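Local coordinates for protein endoribonuclease YbeY (Aquifex aeolicus, PDB 1OZ9) that is probably a zinc-dependent, single-strand-specific endoribonuclease that matures the 3' end of 16S rRNA and takes part in late-stage 70S ribosome quality control, at residues I83-V87 and G116-L121; I89-A94 and E108-I113. The contacts are given in a common frame with arbitrary orientation. Residues are numbered along the deposited sequence.

Interaction 1. Residues I83-V87 and G116-L121; sequences ILGDV and GIVHLL
Strand 83-87 crosses the C-terminal end of helix 116-120. The two run nearly antiparallel, at 146°, with axes 8.4 Å apart at closest approach. They draw together toward V87 and G116, whose CA atoms are 5.6 Å apart; the CA atoms of L84 and L120 are 7.0 Å apart. The strand is irregular: L84 has phi/psi -76/-45 and G85 136/-156. Because of this break, the CA-to-CB bond of L84 points toward the helix, and a CB on G85 would too. The backbone angles of G85 by themselves call for glycine, and a CB there would sit tight against L120 CD2.

L120 has the largest area covered in this contact. Its chi1 lies between wells at -102°, and chi2 is t. L120 CD1 lies 4.2 Å from L84 CB, 3.9 Å from G85 C and 4.1 Å from V87 CG2. L120 CD2 is 3.8 Å from L84 O. The region has the metalloproteinase-type fold of the YbeY family, in which this helix carries predicted zinc ligands. H119 is one; its ring takes no part here and meets those of H115 and H125, the other two.

V87 has chi1 t and puts CG2 3.7 Å from G116 C and 4.4 Å from I117 CG1. A CB on G116 would clash with V87 CG1, so glycine permits the close approach. L84 (m, t) places CD1 4.2 Å from L121 CD2, just past the helix end. No direct hydrogen bond crosses. One water donates to both carbonyls: its O is 3.1 Å from L84 O and 2.8 Å from L120 O.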
loop_
_atom_site.group_PDB
_atom_site.type_symbol
_atom_site.label_atom_id
_atom_site.label_comp_id
_atom_site.label_asym_id
_atom_site.label_seq_id
_atom_site.Cartn_x
_atom_site.Cartn_y
_atom_site.Cartn_z
ATOM N N ILE A 83 14.775 -5.577 0.745
ATOM C CA ILE A 83 13.648 -5.097 1.554
ATOM C C ILE A 83 13.073 -3.853 0.903
ATOM O O ILE A 83 13.759 -2.813 0.810
ATOM C CB ILE A 83 14.128 -4.818 2.972
ATOM C CG1 ILE A 83 14.728 -6.123 3.562
ATOM C CG2 ILE A 83 12.940 -4.297 3.857
ATOM C CD1 ILE A 83 15.967 -5.888 4.421
ATOM N N LEU A 84 11.854 -3.960 0.400
ATOM C CA LEU A 84 11.251 -2.847 -0.331
ATOM C C LEU A 84 10.805 -1.778 0.631
ATOM O O LEU A 84 11.053 -0.575 0.408
ATOM C CB LEU A 84 10.049 -3.289 -1.129
ATOM C CG LEU A 84 10.160 -4.258 -2.297
ATOM C CD1 LEU A 84 8.805 -4.199 -3.053
ATOM C CD2 LEU A 84 11.375 -3.916 -3.202
ATOM N N GLY A 85 10.163 -2.212 1.716
ATOM C CA GLY A 85 9.770 -1.282 2.748
ATOM C C GLY A 85 8.360 -1.526 3.234
ATOM O O GLY A 85 7.830 -2.645 3.106
ATOM N N ASP A 86 7.755 -0.480 3.783
ATOM C CA ASP A 86 6.452 -0.624 4.425
ATOM C C ASP A 86 5.330 0.146 3.766
ATOM O O ASP A 86 5.533 1.256 3.295
ATOM C CB ASP A 86 6.508 -0.078 5.855
ATOM C CG ASP A 86 7.603 -0.709 6.678
ATOM O OD1 ASP A 86 7.874 -1.896 6.467
ATOM O OD2 ASP A 86 8.249 -0.072 7.530
ATOM N N VAL A 87 4.138 -0.429 3.836
ATOM C CA VAL A 87 2.906 0.270 3.432
ATOM C C VAL A 87 2.029 0.278 4.675
ATOM O O VAL A 87 1.796 -0.779 5.266
ATOM C CB VAL A 87 2.155 -0.453 2.334
ATOM C CG1 VAL A 87 0.805 0.203 2.111
ATOM C CG2 VAL A 87 2.975 -0.393 1.014
ATOM N N GLY A 116 -0.127 1.974 -2.377
ATOM C CA GLY A 116 1.074 2.043 -1.544
ATOM C C GLY A 116 2.294 1.371 -2.175
ATOM O O GLY A 116 3.421 1.881 -2.103
ATOM N N ILE A 117 2.066 0.221 -2.808
ATOM C CA ILE A 117 3.162 -0.522 -3.418
ATOM C C ILE A 117 3.744 0.281 -4.557
ATOM O O ILE A 117 4.968 0.351 -4.704
ATOM C CB ILE A 117 2.705 -1.897 -3.900
ATOM C CG1 ILE A 117 2.423 -2.766 -2.677
ATOM C CG2 ILE A 117 3.800 -2.584 -4.783
ATOM C CD1 ILE A 117 1.811 -4.097 -3.002
ATOM N N VAL A 118 2.889 0.860 -5.387
ATOM C CA VAL A 118 3.388 1.645 -6.514
ATOM C C VAL A 118 4.238 2.834 -6.033
ATOM O O VAL A 118 5.285 3.152 -6.624
ATOM C CB VAL A 118 2.224 2.129 -7.434
ATOM C CG1 VAL A 118 2.765 3.041 -8.587
ATOM C CG2 VAL A 118 1.451 0.893 -7.984
ATOM N N HIS A 119 3.811 3.475 -4.948
ATOM C CA HIS A 119 4.593 4.558 -4.357
ATOM C C HIS A 119 5.937 4.019 -3.919
ATOM O O HIS A 119 6.964 4.694 -4.042
ATOM C CB HIS A 119 3.920 5.120 -3.107
ATOM C CG HIS A 119 3.027 6.278 -3.378
ATOM N ND1 HIS A 119 3.501 7.547 -3.610
ATOM C CD2 HIS A 119 1.674 6.354 -3.457
ATOM C CE1 HIS A 119 2.481 8.361 -3.826
ATOM N NE2 HIS A 119 1.360 7.661 -3.730
ATOM N N LEU A 120 5.920 2.813 -3.365
ATOM C CA LEU A 120 7.151 2.214 -2.835
ATOM C C LEU A 120 8.170 1.914 -3.920
ATOM O O LEU A 120 9.373 1.846 -3.646
ATOM C CB LEU A 120 6.850 0.890 -2.130
ATOM C CG LEU A 120 6.793 0.769 -0.626
ATOM C CD1 LEU A 120 6.837 -0.732 -0.258
ATOM C CD2 LEU A 120 7.939 1.490 0.029
ATOM N N LEU A 121 7.685 1.703 -5.140
ATOM C CA LEU A 121 8.554 1.437 -6.260
ATOM C C LEU A 121 9.107 2.740 -6.827
ATOM O O LEU A 121 9.819 2.734 -7.836
ATOM C CB LEU A 121 7.831 0.653 -7.349
ATOM C CG LEU A 121 7.425 -0.731 -6.835
ATOM C CD1 LEU A 121 6.679 -1.458 -7.926
ATOM C CD2 LEU A 121 8.668 -1.534 -6.341
HETATM O O HOH W 1 11.326 0.197 -2.592
#

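Interaction 2. Residues I89-A94 and E108-I113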
loop_
_atom_site.group_PDB
_atom_site.type_symbol
_atom_site.label_atom_id
_atom_site.label_comp_id
_atom_site.label_asym_id
_atom_site.label_seq_id
_atom_site.Cartn_x
_atom_site.Cartn_y
_atom_site.Cartn_z
ATOM N N ILE A 89 -1.703 1.531 6.262
ATOM C CA ILE A 89 -3.038 1.958 5.879
ATOM C C ILE A 89 -3.890 2.157 7.119
ATOM O O ILE A 89 -3.811 1.358 8.051
ATOM C CB ILE A 89 -3.662 0.827 5.039
ATOM C CG1 ILE A 89 -2.956 0.793 3.679
ATOM C CG2 ILE A 89 -5.197 1.019 4.914
ATOM C CD1 ILE A 89 -3.262 -0.441 2.824
ATOM N N SER A 90 -4.694 3.204 7.142
ATOM C CA SER A 90 -5.592 3.387 8.267
ATOM C C SER A 90 -6.941 2.797 7.902
ATOM O O SER A 90 -7.601 3.237 6.946
ATOM C CB SER A 90 -5.809 4.862 8.605
ATOM O OG SER A 90 -6.877 4.957 9.569
ATOM N N GLN A 91 -7.360 1.813 8.679
ATOM C CA GLN A 91 -8.692 1.272 8.504
ATOM C C GLN A 91 -9.764 2.337 8.700
ATOM O O GLN A 91 -10.777 2.321 8.020
ATOM C CB GLN A 91 -8.936 0.104 9.482
ATOM C CG GLN A 91 -10.304 -0.509 9.307
ATOM C CD GLN A 91 -10.548 -1.623 10.320
ATOM O OE1 GLN A 91 -11.245 -1.438 11.332
ATOM N NE2 GLN A 91 -9.980 -2.761 10.049
ATOM N N ASP A 92 -9.561 3.235 9.661
ATOM C CA ASP A 92 -10.534 4.281 9.952
ATOM C C ASP A 92 -10.803 5.136 8.723
ATOM O O ASP A 92 -11.953 5.435 8.387
ATOM C CB ASP A 92 -10.019 5.222 11.028
ATOM C CG ASP A 92 -9.917 4.577 12.390
ATOM O OD1 ASP A 92 -10.575 3.521 12.640
ATOM O OD2 ASP A 92 -9.194 5.082 13.276
ATOM N N THR A 93 -9.733 5.577 8.078
ATOM C CA THR A 93 -9.895 6.424 6.915
ATOM C C THR A 93 -10.398 5.619 5.750
ATOM O O THR A 93 -11.250 6.096 5.022
ATOM C CB THR A 93 -8.577 7.148 6.574
ATOM O OG1 THR A 93 -8.361 8.158 7.563
ATOM C CG2 THR A 93 -8.715 7.948 5.258
ATOM N N ALA A 94 -9.886 4.398 5.589
ATOM C CA ALA A 94 -10.336 3.511 4.517
ATOM C C ALA A 94 -11.862 3.307 4.591
ATOM O O ALA A 94 -12.552 3.311 3.565
ATOM C CB ALA A 94 -9.602 2.148 4.619
ATOM N N GLU A 108 -11.600 -1.058 -0.774
ATOM C CA GLU A 108 -10.789 0.135 -0.504
ATOM C C GLU A 108 -9.400 -0.254 0.013
ATOM O O GLU A 108 -8.367 0.326 -0.382
ATOM C CB GLU A 108 -11.509 1.089 0.469
ATOM C CG GLU A 108 -10.746 2.390 0.779
ATOM C CD GLU A 108 -10.580 3.306 -0.437
ATOM O OE1 GLU A 108 -11.218 3.057 -1.500
ATOM O OE2 GLU A 108 -9.808 4.295 -0.329
ATOM N N VAL A 109 -9.357 -1.248 0.891
ATOM C CA VAL A 109 -8.065 -1.676 1.392
ATOM C C VAL A 109 -7.185 -2.268 0.287
ATOM O O VAL A 109 -5.982 -2.022 0.234
ATOM C CB VAL A 109 -8.240 -2.639 2.574
ATOM C CG1 VAL A 109 -6.887 -3.274 2.945
ATOM C CG2 VAL A 109 -8.845 -1.837 3.747
ATOM N N LYS A 110 -7.789 -3.064 -0.576
ATOM C CA LYS A 110 -7.089 -3.656 -1.712
ATOM C C LYS A 110 -6.485 -2.554 -2.600
ATOM O O LYS A 110 -5.297 -2.605 -2.997
ATOM C CB LYS A 110 -8.046 -4.519 -2.546
ATOM C CG LYS A 110 -7.393 -5.164 -3.798
ATOM C CD LYS A 110 -8.387 -6.053 -4.564
ATOM C CE LYS A 110 -9.406 -5.228 -5.305
ATOM N NZ LYS A 110 -10.450 -6.061 -6.002
ATOM N N ARG A 111 -7.289 -1.544 -2.876
ATOM C CA ARG A 111 -6.856 -0.435 -3.719
ATOM C C ARG A 111 -5.727 0.371 -3.072
ATOM O O ARG A 111 -4.807 0.849 -3.763
ATOM C CB ARG A 111 -8.037 0.465 -4.047
ATOM C CG ARG A 111 -8.988 -0.132 -5.127
ATOM C CD ARG A 111 -10.190 0.763 -5.445
ATOM N NE ARG A 111 -11.291 0.089 -6.134
ATOM C CZ ARG A 111 -12.318 0.738 -6.736
ATOM N NH1 ARG A 111 -12.352 2.071 -6.757
ATOM N NH2 ARG A 111 -13.312 0.058 -7.326
ATOM N N LEU A 112 -5.793 0.516 -1.760
ATOM C CA LEU A 112 -4.790 1.252 -1.030
ATOM C C LEU A 112 -3.484 0.465 -0.971
ATOM O O LEU A 112 -2.408 1.057 -0.967
ATOM C CB LEU A 112 -5.276 1.585 0.392
ATOM C CG LEU A 112 -6.345 2.693 0.426
ATOM C CD1 LEU A 112 -6.972 2.802 1.798
ATOM C CD2 LEU A 112 -5.787 4.089 -0.001
ATOM N N ILE A 113 -3.570 -0.862 -0.895
ATOM C CA ILE A 113 -2.345 -1.678 -0.928
ATOM C C ILE A 113 -1.618 -1.474 -2.238
ATOM O O ILE A 113 -0.406 -1.270 -2.268
ATOM C CB ILE A 113 -2.703 -3.155 -0.782
ATOM C CG1 ILE A 113 -3.070 -3.430 0.670
ATOM C CG2 ILE A 113 -1.515 -4.066 -1.191
ATOM C CD1 ILE A 113 -3.799 -4.768 0.870
#
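Apolar packing makes up most of this buried contact. I89, the largest contributor, reaches across from the strand end. Its CD1 lies 3.8 Å from L112 CB and 3.7 Å from I113 CG1. A94, one turn into the next helix, fits its methyl between two side chains: A94 CB is 4.1 Å from V109 CG2 and 3.9 Å from L112 CD1. This small side chain lets the CA atoms of A94 and E108 approach to 6.1 Å.

Two carbons meet backbone carbonyls: I89 CD1 is 4.1 Å from V109 O, and E108 CG 3.4 Å from A94 O. E108 OE1 hydrogen-bonds to H103 NE2.

No hydrogen bond joins the two segments; others lie at the strand-to-helix turn. S90 is the N-cap: T93 N donates to S90 OG at 3.3 Å, and A94 N to S90 O at 2.9 Å. D50 OD1 is hydrogen-bonded to S90 OG and T93 OG1.

Strand 81-90 here passes into helix 91-101 and packs on helix 105-120, which carries predicted zinc ligands in YbeY's metalloproteinase-type fold.

Overall arrangement
Both contacts join strand 81-90 to helix 105-120; interaction 2 also takes in the start of helix 91-101. From the N terminus the chain first passes 83-87 and then 89-94. It leaves the sheet into helix 91-101, turns, and enters helix 105-120. At 108-113 it closes the shorter loop, interaction 2. Further on, the last turn of that helix and L121 close the longer loop, interaction 1, which encloses the shorter one. The centres lie about 15 Å apart, and strand and helix run in roughly opposite directions. Together the contacts hold helix 105-120 against one face of the sheet. On this helix, predicted zinc ligand H115 lies between 108-113 and 116-121, and H119, another, lies within 116-121.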